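Local coordinates for putative uncharacterized protein (Archaeoglobus fulgidus, PDB 3VU0), which is the C-terminal globular domain of an archaeal AglB protein, a member of the oligosaccharyltransferase family, built of helices around a small mixed beta-sheet, at residues D63-F68 with M109-Y114. Residues are numbered along the deposited sequence; the frame is centred on the assembly and turned at random.
Sequences DAAKFF and MQIAGY
Two helices, 61-69 and 105-112, meet through alanines where the second one ends, A65 packing against A112 with I111 beside it. The methyl CB of A65 lies 4.1 Å from CB of A112, and the two CA atoms are 5.3 Å apart, a close approach that small side chains permit. The same CB of A65 also rests in van der Waals contact against the backbone, 4.1 Å from A112 N, and CG2 of I111 lies 4.2 Å from CB of A65. In I111 the chi1 of -60° puts CG2 opposite the backbone N, and from there this methyl meets A65 at the side of the alanine pair, while the side chain also packs on W37 and F57. The contact as a whole is apolar, and no hydrogen bond crosses between the segments. Helix 105-112 closes in a Schellman motif: G113 takes a positive phi of 107°, which glycine accommodates without a CB pressing on the preceding carbonyl, and Y114 N bonds to M109 O at 3.0 Å while G113 N bonds to Q110 O. On the other face of helix 61-69, F67 is buried against helices 73-83 and 132-138 and strand 33-35, a place suited to a large apolar ring.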
ATOM      1  N   ASP A  63       1.900  -3.733  10.326  1.00 22.40           N
ATOM      2  CA  ASP A  63       1.627  -2.296  10.349  1.00 22.26           C
ATOM      3  C   ASP A  63       1.053  -1.882   8.996  1.00 20.23           C
ATOM      4  O   ASP A  63       0.113  -1.091   8.921  1.00 19.67           O
ATOM      5  CB  ASP A  63       2.915  -1.505  10.612  1.00 23.60           C
ATOM      6  CG  ASP A  63       3.290  -1.463  12.082  1.00 26.09           C
ATOM      7  OD1 ASP A  63       4.443  -1.098  12.387  1.00 28.18           O
ATOM      8  OD2 ASP A  63       2.432  -1.779  12.932  1.00 28.29           O
ATOM      9  N   ALA A  64       1.638  -2.416   7.930  1.00 16.74           N
ATOM     10  CA  ALA A  64       1.190  -2.109   6.577  1.00 17.28           C
ATOM     11  C   ALA A  64      -0.230  -2.620   6.358  1.00 15.88           C
ATOM     12  O   ALA A  64      -1.044  -1.948   5.726  1.00 16.54           O
ATOM     13  CB  ALA A  64       2.135  -2.737   5.558  1.00 16.16           C
ATOM     14  N   ALA A  65      -0.518  -3.809   6.878  1.00 16.13           N
ATOM     15  CA  ALA A  65      -1.845  -4.405   6.735  1.00 17.73           C
ATOM     16  C   ALA A  65      -2.896  -3.589   7.477  1.00 16.42           C
ATOM     17  O   ALA A  65      -3.994  -3.369   6.967  1.00 16.08           O
ATOM     18  CB  ALA A  65      -1.834  -5.839   7.247  1.00 18.55           C
ATOM     19  N   LYS A  66      -2.559  -3.141   8.686  1.00 16.51           N
ATOM     20  CA  LYS A  66      -3.485  -2.340   9.483  1.00 17.36           C
ATOM     21  C   LYS A  66      -3.757  -1.022   8.770  1.00 17.15           C
ATOM     22  O   LYS A  66      -4.878  -0.514   8.782  1.00 17.29           O
ATOM     23  CB  LYS A  66      -2.901  -2.079  10.875  1.00 18.34           C
ATOM     24  N   PHE A  67      -2.722  -0.466   8.150  1.00 16.52           N
ATOM     25  CA  PHE A  67      -2.864   0.789   7.418  1.00 15.74           C
ATOM     26  C   PHE A  67      -3.781   0.615   6.204  1.00 15.27           C
ATOM     27  O   PHE A  67      -4.708   1.399   6.000  1.00 15.10           O
ATOM     28  CB  PHE A  67      -1.499   1.286   6.945  1.00 14.11           C
ATOM     29  CG  PHE A  67      -1.568   2.508   6.065  1.00 13.90           C
ATOM     30  CD1 PHE A  67      -1.633   3.781   6.620  1.00 13.03           C
ATOM     31  CD2 PHE A  67      -1.589   2.379   4.677  1.00 15.70           C
ATOM     32  CE1 PHE A  67      -1.718   4.914   5.811  1.00 16.68           C
ATOM     33  CE2 PHE A  67      -1.675   3.503   3.852  1.00 14.90           C
ATOM     34  CZ  PHE A  67      -1.741   4.776   4.419  1.00 17.32           C
ATOM     35  N   PHE A  68      -3.523  -0.415   5.405  1.00 14.28           N
ATOM     36  CA  PHE A  68      -4.324  -0.646   4.209  1.00 15.06           C
ATOM     37  C   PHE A  68      -5.773  -1.037   4.478  1.00 14.44           C
ATOM     38  O   PHE A  68      -6.660  -0.700   3.693  1.00 13.99           O
ATOM     39  CB  PHE A  68      -3.670  -1.700   3.312  1.00 12.43           C
ATOM     40  CG  PHE A  68      -2.477  -1.192   2.540  1.00 14.14           C
ATOM     41  CD1 PHE A  68      -2.536   0.025   1.860  1.00 13.49           C
ATOM     42  CD2 PHE A  68      -1.312  -1.944   2.464  1.00 13.02           C
ATOM     43  CE1 PHE A  68      -1.449   0.483   1.117  1.00 14.60           C
ATOM     44  CE2 PHE A  68      -0.219  -1.496   1.721  1.00 15.95           C
ATOM     45  CZ  PHE A  68      -0.289  -0.281   1.048  1.00 13.04           C
HETATM   46  N   MSE A 109      -5.760  -8.994   4.490  1.00 13.87           N
HETATM   47  CA  MSE A 109      -6.812  -9.116   5.492  1.00 14.85           C
HETATM   48  C   MSE A 109      -6.427 -10.132   6.562  1.00 15.57           C
HETATM   49  O   MSE A 109      -6.582  -9.878   7.755  1.00 15.91           O
HETATM   50  CB  MSE A 109      -8.130  -9.550   4.849  1.00 17.62           C
HETATM   51  CG  MSE A 109      -8.825  -8.468   4.064  1.00 21.90           C
HETATM   52 SE   MSE A 109     -10.589  -9.040   3.542  1.00 36.56          SE
HETATM   53  CE  MSE A 109     -11.449  -8.975   5.277  1.00 24.55           C
ATOM     54  N   GLN A 110      -5.929 -11.288   6.135  1.00 15.18           N
ATOM     55  CA  GLN A 110      -5.546 -12.328   7.087  1.00 17.51           C
ATOM     56  C   GLN A 110      -4.498 -11.823   8.077  1.00 18.06           C
ATOM     57  O   GLN A 110      -4.600 -12.071   9.277  1.00 18.32           O
ATOM     58  CB  GLN A 110      -5.015 -13.554   6.347  1.00 15.60           C
ATOM     59  CG  GLN A 110      -6.017 -14.143   5.378  1.00 19.80           C
ATOM     60  CD  GLN A 110      -5.434 -15.258   4.539  1.00 20.44           C
ATOM     61  OE1 GLN A 110      -4.363 -15.112   3.953  1.00 19.38           O
ATOM     62  NE2 GLN A 110      -6.142 -16.377   4.468  1.00 21.32           N
ATOM     63  N   ILE A 111      -3.500 -11.105   7.576  1.00 18.51           N
ATOM     64  CA  ILE A 111      -2.447 -10.584   8.437  1.00 20.56           C
ATOM     65  C   ILE A 111      -2.981  -9.471   9.334  1.00 20.55           C
ATOM     66  O   ILE A 111      -2.441  -9.215  10.412  1.00 20.10           O
ATOM     67  CB  ILE A 111      -1.259 -10.082   7.593  1.00 21.84           C
ATOM     68  CG1 ILE A 111      -0.714 -11.247   6.764  1.00 25.16           C
ATOM     69  CG2 ILE A 111      -0.161  -9.537   8.490  1.00 23.85           C
ATOM     70  CD1 ILE A 111       0.290 -10.848   5.721  1.00 27.69           C
ATOM     71  N   ALA A 112      -4.054  -8.822   8.895  1.00 19.26           N
ATOM     72  CA  ALA A 112      -4.666  -7.761   9.683  1.00 19.32           C
ATOM     73  C   ALA A 112      -5.546  -8.356  10.782  1.00 20.81           C
ATOM     74  O   ALA A 112      -6.040  -7.634  11.648  1.00 23.90           O
ATOM     75  CB  ALA A 112      -5.494  -6.848   8.789  1.00 18.05           C
ATOM     76  N   GLY A 113      -5.756  -9.668  10.734  1.00 19.47           N
ATOM     77  CA  GLY A 113      -6.558 -10.322  11.755  1.00 19.92           C
ATOM     78  C   GLY A 113      -7.942 -10.792  11.345  1.00 20.01           C
ATOM     79  O   GLY A 113      -8.717 -11.251  12.189  1.00 20.54           O
ATOM     80  N   TYR A 114      -8.264 -10.682  10.060  1.00 17.20           N
ATOM     81  CA  TYR A 114      -9.569 -11.107   9.564  1.00 17.77           C
ATOM     82  C   TYR A 114      -9.521 -12.530   9.017  1.00 18.37           C
ATOM     83  O   TYR A 114      -8.447 -13.045   8.697  1.00 16.68           O
ATOM     84  CB  TYR A 114     -10.048 -10.154   8.462  1.00 18.23           C
ATOM     85  CG  TYR A 114     -10.285  -8.739   8.935  1.00 20.14           C
ATOM     86  CD1 TYR A 114     -11.452  -8.396   9.616  1.00 24.12           C
ATOM     87  CD2 TYR A 114      -9.334  -7.740   8.716  1.00 22.07           C
ATOM     88  CE1 TYR A 114     -11.671  -7.090  10.066  1.00 25.70           C
ATOM     89  CE2 TYR A 114      -9.542  -6.434   9.163  1.00 24.72           C
ATOM     90  CZ  TYR A 114     -10.711  -6.117   9.836  1.00 25.85           C
ATOM     91  OH  TYR A 114     -10.925  -4.829  10.276  1.00 27.22           O
TER